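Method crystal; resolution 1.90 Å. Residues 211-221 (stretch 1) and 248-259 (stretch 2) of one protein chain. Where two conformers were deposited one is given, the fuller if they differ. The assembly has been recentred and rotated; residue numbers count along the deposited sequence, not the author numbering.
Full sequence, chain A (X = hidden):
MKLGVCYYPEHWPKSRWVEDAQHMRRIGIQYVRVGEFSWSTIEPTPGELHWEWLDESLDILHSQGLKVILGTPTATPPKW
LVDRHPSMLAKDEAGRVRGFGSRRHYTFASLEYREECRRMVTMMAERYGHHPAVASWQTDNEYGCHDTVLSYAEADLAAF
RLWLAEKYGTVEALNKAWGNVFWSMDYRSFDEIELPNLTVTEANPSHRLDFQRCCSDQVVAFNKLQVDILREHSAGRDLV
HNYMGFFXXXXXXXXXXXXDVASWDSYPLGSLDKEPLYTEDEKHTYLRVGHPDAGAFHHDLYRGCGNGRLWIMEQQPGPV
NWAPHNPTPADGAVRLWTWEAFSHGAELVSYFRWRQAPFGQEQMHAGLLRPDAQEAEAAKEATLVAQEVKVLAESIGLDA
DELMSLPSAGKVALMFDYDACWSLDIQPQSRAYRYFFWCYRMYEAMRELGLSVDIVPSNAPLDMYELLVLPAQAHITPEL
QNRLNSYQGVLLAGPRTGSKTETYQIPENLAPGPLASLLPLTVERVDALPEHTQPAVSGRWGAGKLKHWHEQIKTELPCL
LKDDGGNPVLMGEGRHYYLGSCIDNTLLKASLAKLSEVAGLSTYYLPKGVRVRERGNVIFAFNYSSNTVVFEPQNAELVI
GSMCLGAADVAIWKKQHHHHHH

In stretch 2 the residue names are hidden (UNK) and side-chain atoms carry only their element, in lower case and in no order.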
# COMPACT_ATOMS: atom_id res chain seq x y z
N PHE A 211 40.62 -17.92 -18.84
CA PHE A 211 39.75 -18.90 -19.50
C PHE A 211 38.77 -18.24 -20.47
O PHE A 211 38.60 -18.71 -21.61
CB PHE A 211 39.02 -19.80 -18.49
CG PHE A 211 38.24 -20.90 -19.13
CD1 PHE A 211 38.90 -21.89 -19.85
CD2 PHE A 211 36.86 -20.95 -19.04
CE1 PHE A 211 38.19 -22.91 -20.47
CE2 PHE A 211 36.14 -21.98 -19.64
CZ PHE A 211 36.82 -22.95 -20.37
N GLN A 212 38.13 -17.14 -20.04
CA GLN A 212 37.21 -16.39 -20.89
C GLN A 212 37.92 -15.86 -22.13
O GLN A 212 37.40 -15.95 -23.23
CB GLN A 212 36.56 -15.22 -20.14
CG GLN A 212 35.36 -14.61 -20.85
CD GLN A 212 34.04 -15.28 -20.50
OE1 GLN A 212 33.85 -15.76 -19.39
NE2 GLN A 212 33.11 -15.30 -21.45
N ARG A 213 39.11 -15.30 -21.91
CA ARG A 213 39.92 -14.76 -22.99
C ARG A 213 40.28 -15.84 -24.00
O ARG A 213 40.18 -15.62 -25.22
CB ARG A 213 41.20 -14.12 -22.44
CG ARG A 213 40.95 -12.82 -21.67
CD ARG A 213 42.08 -12.56 -20.69
NE ARG A 213 42.11 -11.18 -20.20
CZ ARG A 213 42.94 -10.74 -19.24
NH1 ARG A 213 43.80 -11.56 -18.65
NH2 ARG A 213 42.89 -9.46 -18.86
N CYS A 214 40.67 -17.01 -23.50
CA CYS A 214 41.03 -18.14 -24.37
C CYS A 214 39.84 -18.60 -25.20
O CYS A 214 39.95 -18.73 -26.42
CB CYS A 214 41.61 -19.30 -23.54
SG CYS A 214 41.98 -20.76 -24.53
N CYS A 215 38.69 -18.83 -24.54
CA CYS A 215 37.46 -19.23 -25.23
C CYS A 215 37.04 -18.20 -26.29
O CYS A 215 36.64 -18.58 -27.40
CB CYS A 215 36.33 -19.50 -24.24
SG CYS A 215 36.58 -20.98 -23.23
N SER A 216 37.15 -16.92 -25.96
CA SER A 216 36.87 -15.86 -26.92
C SER A 216 37.83 -15.97 -28.12
O SER A 216 37.40 -15.88 -29.27
CB SER A 216 37.00 -14.49 -26.27
OG SER A 216 36.72 -13.47 -27.20
N ASP A 217 39.11 -16.16 -27.85
CA ASP A 217 40.11 -16.37 -28.91
C ASP A 217 39.81 -17.58 -29.82
O ASP A 217 40.15 -17.54 -31.00
CB ASP A 217 41.52 -16.47 -28.33
CG ASP A 217 42.15 -15.12 -28.06
OD1 ASP A 217 41.60 -14.07 -28.46
OD2 ASP A 217 43.22 -15.10 -27.44
N GLN A 218 39.19 -18.63 -29.28
CA GLN A 218 38.77 -19.77 -30.10
C GLN A 218 37.65 -19.38 -31.08
O GLN A 218 37.60 -19.91 -32.21
CB GLN A 218 38.33 -20.97 -29.24
CG GLN A 218 39.32 -21.45 -28.16
CD GLN A 218 40.78 -21.51 -28.61
OE1 GLN A 218 41.12 -22.19 -29.59
NE2 GLN A 218 41.63 -20.80 -27.91
N VAL A 219 36.77 -18.46 -30.67
CA VAL A 219 35.77 -17.90 -31.59
C VAL A 219 36.47 -17.12 -32.71
O VAL A 219 36.15 -17.29 -33.87
CB VAL A 219 34.71 -17.02 -30.88
CG1 VAL A 219 33.68 -16.49 -31.88
CG2 VAL A 219 34.01 -17.81 -29.77
N VAL A 220 37.44 -16.28 -32.33
CA VAL A 220 38.25 -15.52 -33.30
C VAL A 220 38.89 -16.47 -34.32
O VAL A 220 38.75 -16.24 -35.53
CB VAL A 220 39.33 -14.65 -32.60
CG1 VAL A 220 40.24 -13.95 -33.62
CG2 VAL A 220 38.68 -13.63 -31.68
N ALA A 221 39.54 -17.53 -33.84
CA ALA A 221 40.22 -18.52 -34.70
C ALA A 221 39.27 -19.29 -35.61
O ALA A 221 39.56 -19.49 -36.80
CB ALA A 221 41.03 -19.49 -33.85
N UNK A 248 27.76 -10.87 -24.30
CA UNK A 248 29.10 -10.35 -24.06
C UNK A 248 30.21 -11.40 -23.92
O UNK A 248 31.34 -11.04 -23.56
c UNK A 248 29.08 -9.48 -22.80
o UNK A 248 28.56 -10.25 -21.72
c UNK A 248 28.21 -8.27 -23.01
N UNK A 249 29.92 -12.66 -24.23
CA UNK A 249 30.83 -13.76 -23.89
C UNK A 249 32.08 -13.89 -24.76
O UNK A 249 33.01 -14.58 -24.36
c UNK A 249 30.07 -15.08 -23.87
N UNK A 250 32.10 -13.26 -25.94
CA UNK A 250 33.34 -13.13 -26.72
C UNK A 250 33.59 -11.66 -27.11
O UNK A 250 32.69 -10.82 -27.04
c UNK A 250 32.78 -12.80 -30.08
c UNK A 250 31.88 -12.44 -31.08
c UNK A 250 32.38 -13.64 -29.04
c UNK A 250 30.60 -12.92 -31.07
c UNK A 250 31.08 -14.12 -29.04
c UNK A 250 33.34 -14.04 -27.96
c UNK A 250 30.19 -13.76 -30.03
N UNK A 251 34.83 -11.38 -27.48
CA UNK A 251 35.24 -10.03 -27.89
C UNK A 251 34.78 -9.76 -29.32
O UNK A 251 35.40 -10.23 -30.28
c UNK A 251 37.27 -8.48 -27.99
o UNK A 251 38.43 -8.23 -27.61
o UNK A 251 36.54 -7.65 -28.57
c UNK A 251 36.76 -9.90 -27.74
N UNK A 252 33.70 -8.97 -29.45
CA UNK A 252 33.10 -8.68 -30.75
C UNK A 252 33.94 -7.69 -31.56
O UNK A 252 33.86 -7.69 -32.79
c UNK A 252 30.69 -9.09 -30.01
c UNK A 252 29.86 -10.53 -28.56
n UNK A 252 30.91 -9.76 -28.83
c UNK A 252 31.68 -8.12 -30.60
n UNK A 252 28.97 -10.37 -29.53
c UNK A 252 29.47 -9.48 -30.45
N UNK A 253 34.72 -6.84 -30.90
CA UNK A 253 35.65 -5.96 -31.61
C UNK A 253 36.75 -6.77 -32.30
O UNK A 253 37.12 -6.48 -33.44
n UNK A 253 34.99 -4.03 -28.71
c UNK A 253 34.61 -2.97 -30.58
c UNK A 253 36.30 -4.94 -30.67
n UNK A 253 33.87 -2.42 -29.57
c UNK A 253 35.33 -3.98 -30.05
c UNK A 253 34.12 -3.07 -28.45
N UNK A 254 37.24 -7.81 -31.62
CA UNK A 254 38.35 -8.62 -32.13
C UNK A 254 37.90 -9.50 -33.29
O UNK A 254 38.58 -9.56 -34.32
c UNK A 254 40.35 -10.04 -31.38
c UNK A 254 42.38 -11.26 -30.57
c UNK A 254 38.99 -9.45 -31.01
c UNK A 254 41.00 -10.73 -30.19
n UNK A 254 43.05 -11.98 -29.45
N UNK A 255 36.74 -10.14 -33.15
CA UNK A 255 36.13 -10.88 -34.27
C UNK A 255 35.90 -9.93 -35.45
O UNK A 255 36.17 -10.27 -36.60
c UNK A 255 34.07 -12.15 -35.07
c UNK A 255 34.82 -11.59 -33.86
c UNK A 255 35.12 -12.71 -32.87
N UNK A 256 35.42 -8.72 -35.15
CA UNK A 256 35.16 -7.69 -36.15
C UNK A 256 36.35 -7.23 -36.98
O UNK A 256 36.15 -6.80 -38.12
N UNK A 257 37.57 -7.32 -36.43
CA UNK A 257 38.81 -6.99 -37.16
C UNK A 257 38.96 -7.81 -38.44
O UNK A 257 39.58 -7.36 -39.41
c UNK A 257 41.43 -6.75 -34.23
o UNK A 257 41.65 -6.22 -33.15
c UNK A 257 40.06 -7.23 -36.29
c UNK A 257 40.25 -6.32 -35.09
n UNK A 257 42.19 -7.74 -34.72
N UNK A 258 38.42 -9.04 -38.44
CA UNK A 258 38.54 -9.95 -39.58
C UNK A 258 37.38 -9.87 -40.57
O UNK A 258 37.36 -10.63 -41.54
c UNK A 258 40.02 -11.57 -38.27
o UNK A 258 40.02 -12.29 -37.25
o UNK A 258 41.05 -10.99 -38.68
c UNK A 258 38.73 -11.39 -39.06
N UNK A 259 36.44 -8.96 -40.36
CA UNK A 259 35.24 -8.87 -41.17
C UNK A 259 35.07 -7.46 -41.72
O UNK A 259 35.74 -6.52 -41.27
c UNK A 259 32.96 -10.92 -38.77
c UNK A 259 34.01 -9.28 -40.35
c UNK A 259 33.65 -11.69 -41.05
c UNK A 259 33.98 -10.74 -39.90
O HOH W 1 37.82 -13.63 -36.56

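Position 248 has three side-chain atoms: one carbon carrying an oxygen and a carbon. It stands clear of stretch 1. This is Thr248.

Position 249 has a single side-chain carbon, which touches the side chain of Gln212. This is Ala249. Its backbone does the polar work: Gln212 NE2 donates to Ala249 O at 3.0 Å.

Position 250 has one carbon, then a ring of six carbons. Val219 CG1 sits over one face of the ring, 4.3 Å from its centroid, a CH-pi contact. This is Phe250. Its CA-to-CB bond points toward stretch 1, but the end of the side chain leads away.

Position 251 has two carbons, the second carrying two oxygens: a short carboxylate. Its CB comes within 3.6 Å of Ser216 OG. This is Asp251. Its backbone N donates to Ser216 OG at 2.8 Å, nearly straight at 170°. Its side chain caps the helix that follows.

Position 252 has one carbon and a five-membered ring of three carbons and two nitrogens. It makes no contact with stretch 1. This is His252; its ND1 donates to Phe250 O at 2.7 Å.

Position 253 has the same pattern of atoms and lies out of reach of stretch 1. This is His253.

Position 254 has four carbons in a row ending in nitrogen, all four chi angles t. The nitrogen lies 2.7 Å from Asp217 OD1. This is Lys254, and NZ forms a salt bridge there. Its backbone N donates to Asp251 OD1 at 3.1 Å, the capping bond.

Position 255 has one carbon carrying two others. One of these two meets Val220 CG2 and Val219 CG1. This is Val255; its CG2 lies 3.9 Å from Val220 CG2 and 4.2 Å from Val219 CG1.

Position 256 has no side-chain atoms, so it is Gly256. An ideal CB here would be crowded by His252 O at 3.0 Å.

Position 257 has three carbons, the third carrying one oxygen and one nitrogen. It does not touch stretch 1. This is Gln257.

Position 258 has two carbons, the second carrying two oxygens. One oxygen lies 4.0 Å from Val220 CG1. This is Asp258. Water 1 donates to Asp258 OD2 and to Val220 O, linking the stretches.

Position 259 has four carbons, forked at the second, and does not reach stretch 1. This is Leu259. It closes a type I turn from Gly256.

The two helices run 25° from parallel, 9.4 Å apart at closest approach. Hydrogen bonds from Gln212 and to Ser216 fix the loop before the second helix. Val219 and Val220 pack against Val255, and the Asp217–Lys254 salt bridge adds a charged tie.

Stretch 2 248-259: TAFDHHKVGQDL
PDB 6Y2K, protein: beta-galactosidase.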